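Local atomic coordinates of mannose-specific lectin 2 chain 1 (Colocasia esculenta, PDB entry 5T1X), a protein that binds mannose specifically and agglutinates rabbit erythrocytes, as one chain of a heterotetrameric GNA-related plant lectin. Residues C31-Y36 with L61-G66; A84-P89 with V94-S99. All coordinates share one frame; numbering follows the deposited sequence.

In the fold
Both contacts lie within one bulb-type lectin domain, a beta-prism II fold in which three small antiparallel sheets enclose an apolar core. Contact 1 joins two of those sheets, through strands 33-36 and 61-64; contact 2 lies inside the third, in the hairpin of strands 84-88 and 92-103. Along the chain contact 1 closes before contact 2 opens, and their centres sit about 17 Å apart on opposite sides of the chain's centre. They still touch in the core: L35 packs on L87, while L61 reaches V95 and A85. One contact thus backs a mannose site, and the other carries the sheet across to the partner chain.

Contact 1 (C31-Y36 with L61-G66); sequences CNLVLY and LVIKNG
C31 and L33 meet I63 from two directions, and this one isoleucine carries the contact between two faces of the beta-prism II fold of bulb-type lectins. Strand 33-36 belongs to one antiparallel sheet and strand 61-64 to another, so they meet through side chains and have no backbone ladder in common.

The apolar packing divides between the two branches of I63. A chi1 of -57° sets CG1 beside the backbone N and CG2 anti to it, which sends the branches to different partners. The longer arm ends in CD1, which sits 3.7 Å from CB of L33. The nearly extended chi2 of I63, 168°, carries that methyl out to the base of the leucine side chain. L33 also lies against W40 and, with I63, packs on L53, while W72 of strand 70-73 touches I63, so the pair is built into the core between the sheets.

Covalent and polar links hold the loop side. C31 forms a disulfide with C51, just before strand 52-55, tying the mannose-binding loop to the neighbouring sheet, and N32 bonds through ND2 to OE1 of Q41, itself a mannose-binding residue.

C31, N32 and Y36 are mannose-binding residues of the carbohydrate-binding motif. The OH of Y36 hydrogen-bonds OE1 of Q28, another residue of the site, and one face of its ring lies over V34, whose CG1 stands 3.6 Å above the ring plane. C31, a site residue itself, turns its SG to the core, 3.9 Å from CG2 of I63.

Contact 2 (A84-P89 with V94-S99); sequences AAVLHP and VVFGPS
The carbonyl O of A84 takes the backbone N-H of F96 at 2.8 Å from N to O, in an almost straight bond (178° at the hydrogen), and CA of V95 adds a weaker CA-H...O contact to the same oxygen. A84 N returns a bond to F96 O at 3.0 Å, which makes A84 and F96 a hydrogen-bonded antiparallel pair. V86 and V94 form the next such pair, with V86 N 2.8 Å from V94 O and V94 N 2.9 Å from V86 O. Between them A85 and V95 are a non-hydrogen-bonded pair, their CA atoms 4.2 Å apart.

On the face carrying A84, V86, V94 and F96, the phenyl ring swings back along the hairpin, its CG beside the backbone N (chi1 -65°). Its CE2 edge meets CB of V86 at 4.0 Å, the two side chains crossing at about a right angle, while CG1 of V94 lies 3.5 Å above one ring face, toward the rim. CB of A85 and CG2 of V95 meet on the other face, and both residues pack on L61 in the core.

V94, V95, F96 and S99 also pair with a strand of the neighbouring lectin chain, and A85 bonds L6 of strand 5-7. All six touching residues are buried, so their backbones rely on strand pairing: four bonds across the hairpin, then L6 or the other chain's strand at its flanks.

Contact 1 (C31-Y36 with L61-G66)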
# COMPACT_ATOMS: atom_id res chain seq x y z
N CYS A 31 3.43 -1.44 25.24
CA CYS A 31 4.36 -2.03 24.26
C CYS A 31 3.74 -3.21 23.47
O CYS A 31 4.47 -3.87 22.72
CB CYS A 31 5.68 -2.42 24.90
SG CYS A 31 7.12 -2.19 23.83
N ASN A 32 2.43 -3.48 23.61
CA ASN A 32 1.77 -4.54 22.85
C ASN A 32 1.19 -3.97 21.55
O ASN A 32 0.54 -2.93 21.57
CB ASN A 32 0.67 -5.24 23.66
CG ASN A 32 0.27 -6.61 23.14
OD1 ASN A 32 0.93 -7.21 22.29
ND2 ASN A 32 -0.79 -7.18 23.70
N LEU A 33 1.46 -4.63 20.41
CA LEU A 33 0.91 -4.21 19.12
C LEU A 33 -0.27 -5.13 18.85
O LEU A 33 -0.08 -6.34 18.72
CB LEU A 33 1.98 -4.29 18.01
CG LEU A 33 1.51 -3.92 16.60
CD1 LEU A 33 1.24 -2.43 16.47
CD2 LEU A 33 2.51 -4.38 15.56
N VAL A 34 -1.49 -4.58 18.88
CA VAL A 34 -2.68 -5.40 18.76
C VAL A 34 -3.52 -5.01 17.55
O VAL A 34 -3.76 -3.82 17.31
CB VAL A 34 -3.54 -5.36 20.05
CG1 VAL A 34 -4.74 -6.31 19.97
CG2 VAL A 34 -2.71 -5.69 21.29
N LEU A 35 -3.99 -6.02 16.81
CA LEU A 35 -4.87 -5.80 15.67
C LEU A 35 -6.29 -6.13 16.12
O LEU A 35 -6.70 -7.30 16.07
CB LEU A 35 -4.42 -6.62 14.45
CG LEU A 35 -5.18 -6.36 13.13
CD1 LEU A 35 -5.21 -4.89 12.78
CD2 LEU A 35 -4.56 -7.14 11.99
N TYR A 36 -7.01 -5.12 16.61
CA TYR A 36 -8.37 -5.31 17.12
C TYR A 36 -9.31 -5.75 16.00
O TYR A 36 -9.32 -5.17 14.91
CB TYR A 36 -8.87 -4.08 17.87
CG TYR A 36 -8.19 -3.96 19.21
CD1 TYR A 36 -8.56 -4.78 20.28
CD2 TYR A 36 -7.08 -3.14 19.38
CE1 TYR A 36 -7.89 -4.73 21.50
CE2 TYR A 36 -6.40 -3.08 20.60
CZ TYR A 36 -6.81 -3.88 21.66
OH TYR A 36 -6.16 -3.84 22.86
N LEU A 61 9.05 -5.56 10.19
CA LEU A 61 8.37 -4.74 11.20
C LEU A 61 9.15 -4.84 12.51
O LEU A 61 9.56 -5.94 12.87
CB LEU A 61 6.91 -5.19 11.41
CG LEU A 61 5.92 -4.84 10.30
CD1 LEU A 61 4.68 -5.67 10.44
CD2 LEU A 61 5.55 -3.35 10.33
N VAL A 62 9.38 -3.70 13.20
CA VAL A 62 10.17 -3.70 14.44
C VAL A 62 9.49 -2.83 15.51
O VAL A 62 9.12 -1.69 15.23
CB VAL A 62 11.64 -3.21 14.20
CG1 VAL A 62 12.45 -3.16 15.50
CG2 VAL A 62 12.36 -4.07 13.17
N ILE A 63 9.35 -3.38 16.72
CA ILE A 63 8.87 -2.65 17.90
C ILE A 63 10.10 -2.33 18.74
O ILE A 63 10.88 -3.23 19.05
CB ILE A 63 7.79 -3.42 18.72
CG1 ILE A 63 6.57 -3.80 17.85
CG2 ILE A 63 7.35 -2.61 19.98
CD1 ILE A 63 5.61 -4.80 18.53
N LYS A 64 10.29 -1.05 19.07
CA LYS A 64 11.39 -0.57 19.92
C LYS A 64 10.84 0.29 21.05
O LYS A 64 9.88 1.02 20.84
CB LYS A 64 12.39 0.26 19.10
CG LYS A 64 13.25 -0.56 18.14
CD LYS A 64 14.10 0.36 17.28
CE LYS A 64 15.01 -0.41 16.36
NZ LYS A 64 15.65 0.49 15.36
N ASN A 65 11.46 0.24 22.24
CA ASN A 65 11.02 1.07 23.37
C ASN A 65 11.57 2.50 23.20
O ASN A 65 12.20 2.80 22.18
CB ASN A 65 11.43 0.45 24.72
CG ASN A 65 12.89 0.12 24.90
OD1 ASN A 65 13.79 0.66 24.23
ND2 ASN A 65 13.18 -0.77 25.84
N GLY A 66 11.31 3.37 24.18
CA GLY A 66 11.77 4.76 24.19
C GLY A 66 13.28 4.91 24.14
O GLY A 66 13.79 5.89 23.58

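Contact 2 (A84-P89 with V94-S99)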
# COMPACT_ATOMS: atom_id res chain seq x y z
N ALA A 84 5.97 -1.39 2.30
CA ALA A 84 4.74 -0.84 2.85
C ALA A 84 4.00 -1.89 3.68
O ALA A 84 3.76 -2.99 3.18
CB ALA A 84 3.84 -0.33 1.73
N ALA A 85 3.68 -1.55 4.94
CA ALA A 85 2.86 -2.40 5.81
C ALA A 85 1.46 -1.84 5.72
O ALA A 85 1.25 -0.68 6.04
CB ALA A 85 3.37 -2.39 7.24
N VAL A 86 0.52 -2.62 5.16
CA VAL A 86 -0.83 -2.16 4.84
C VAL A 86 -1.88 -2.92 5.62
O VAL A 86 -1.82 -4.15 5.70
CB VAL A 86 -1.07 -2.30 3.31
CG1 VAL A 86 -2.49 -1.88 2.91
CG2 VAL A 86 -0.05 -1.51 2.51
N LEU A 87 -2.85 -2.19 6.17
CA LEU A 87 -3.96 -2.83 6.86
C LEU A 87 -5.04 -3.13 5.80
O LEU A 87 -5.76 -2.24 5.34
CB LEU A 87 -4.47 -1.98 8.03
CG LEU A 87 -5.61 -2.57 8.88
CD1 LEU A 87 -5.36 -4.01 9.27
CD2 LEU A 87 -5.85 -1.73 10.11
N HIS A 88 -5.10 -4.41 5.39
CA HIS A 88 -6.05 -4.93 4.41
C HIS A 88 -7.48 -4.83 4.96
O HIS A 88 -7.67 -5.09 6.16
CB HIS A 88 -5.69 -6.39 4.07
CG HIS A 88 -6.37 -6.94 2.86
ND1 HIS A 88 -7.69 -7.35 2.91
CD2 HIS A 88 -5.88 -7.19 1.63
CE1 HIS A 88 -7.97 -7.80 1.69
NE2 HIS A 88 -6.90 -7.73 0.89
N PRO A 89 -8.50 -4.49 4.12
CA PRO A 89 -9.88 -4.39 4.63
C PRO A 89 -10.47 -5.71 5.15
O PRO A 89 -11.47 -5.67 5.87
CB PRO A 89 -10.67 -3.91 3.41
CG PRO A 89 -9.87 -4.39 2.24
CD PRO A 89 -8.45 -4.14 2.69
N VAL A 94 -0.38 -6.63 6.37
CA VAL A 94 0.47 -7.28 5.38
C VAL A 94 1.63 -6.38 5.00
O VAL A 94 1.42 -5.20 4.69
CB VAL A 94 -0.35 -7.67 4.11
CG1 VAL A 94 0.49 -8.48 3.12
CG2 VAL A 94 -1.63 -8.44 4.46
N VAL A 95 2.84 -6.95 4.94
CA VAL A 95 4.02 -6.22 4.49
C VAL A 95 4.22 -6.55 3.03
O VAL A 95 4.41 -7.72 2.70
CB VAL A 95 5.30 -6.52 5.31
CG1 VAL A 95 6.50 -5.77 4.74
CG2 VAL A 95 5.11 -6.20 6.79
N PHE A 96 4.22 -5.53 2.15
CA PHE A 96 4.45 -5.68 0.71
C PHE A 96 5.74 -5.03 0.31
O PHE A 96 5.97 -3.87 0.68
CB PHE A 96 3.33 -4.99 -0.07
CG PHE A 96 1.94 -5.56 0.07
CD1 PHE A 96 1.48 -6.52 -0.82
CD2 PHE A 96 1.07 -5.08 1.04
CE1 PHE A 96 0.18 -7.03 -0.71
CE2 PHE A 96 -0.24 -5.57 1.13
CZ PHE A 96 -0.67 -6.54 0.26
N GLY A 97 6.53 -5.71 -0.50
CA GLY A 97 7.72 -5.07 -1.01
C GLY A 97 8.74 -5.96 -1.66
O GLY A 97 8.65 -7.19 -1.55
N PRO A 98 9.78 -5.35 -2.28
CA PRO A 98 10.01 -3.90 -2.43
C PRO A 98 9.11 -3.27 -3.49
O PRO A 98 8.35 -3.97 -4.16
CB PRO A 98 11.48 -3.83 -2.85
CG PRO A 98 11.68 -5.09 -3.64
CD PRO A 98 10.85 -6.14 -2.93
N SER A 99 9.19 -1.95 -3.65
CA SER A 99 8.42 -1.29 -4.68
C SER A 99 8.95 -1.70 -6.04
O SER A 99 10.16 -1.94 -6.18
CB SER A 99 8.48 0.23 -4.51
OG SER A 99 9.81 0.70 -4.56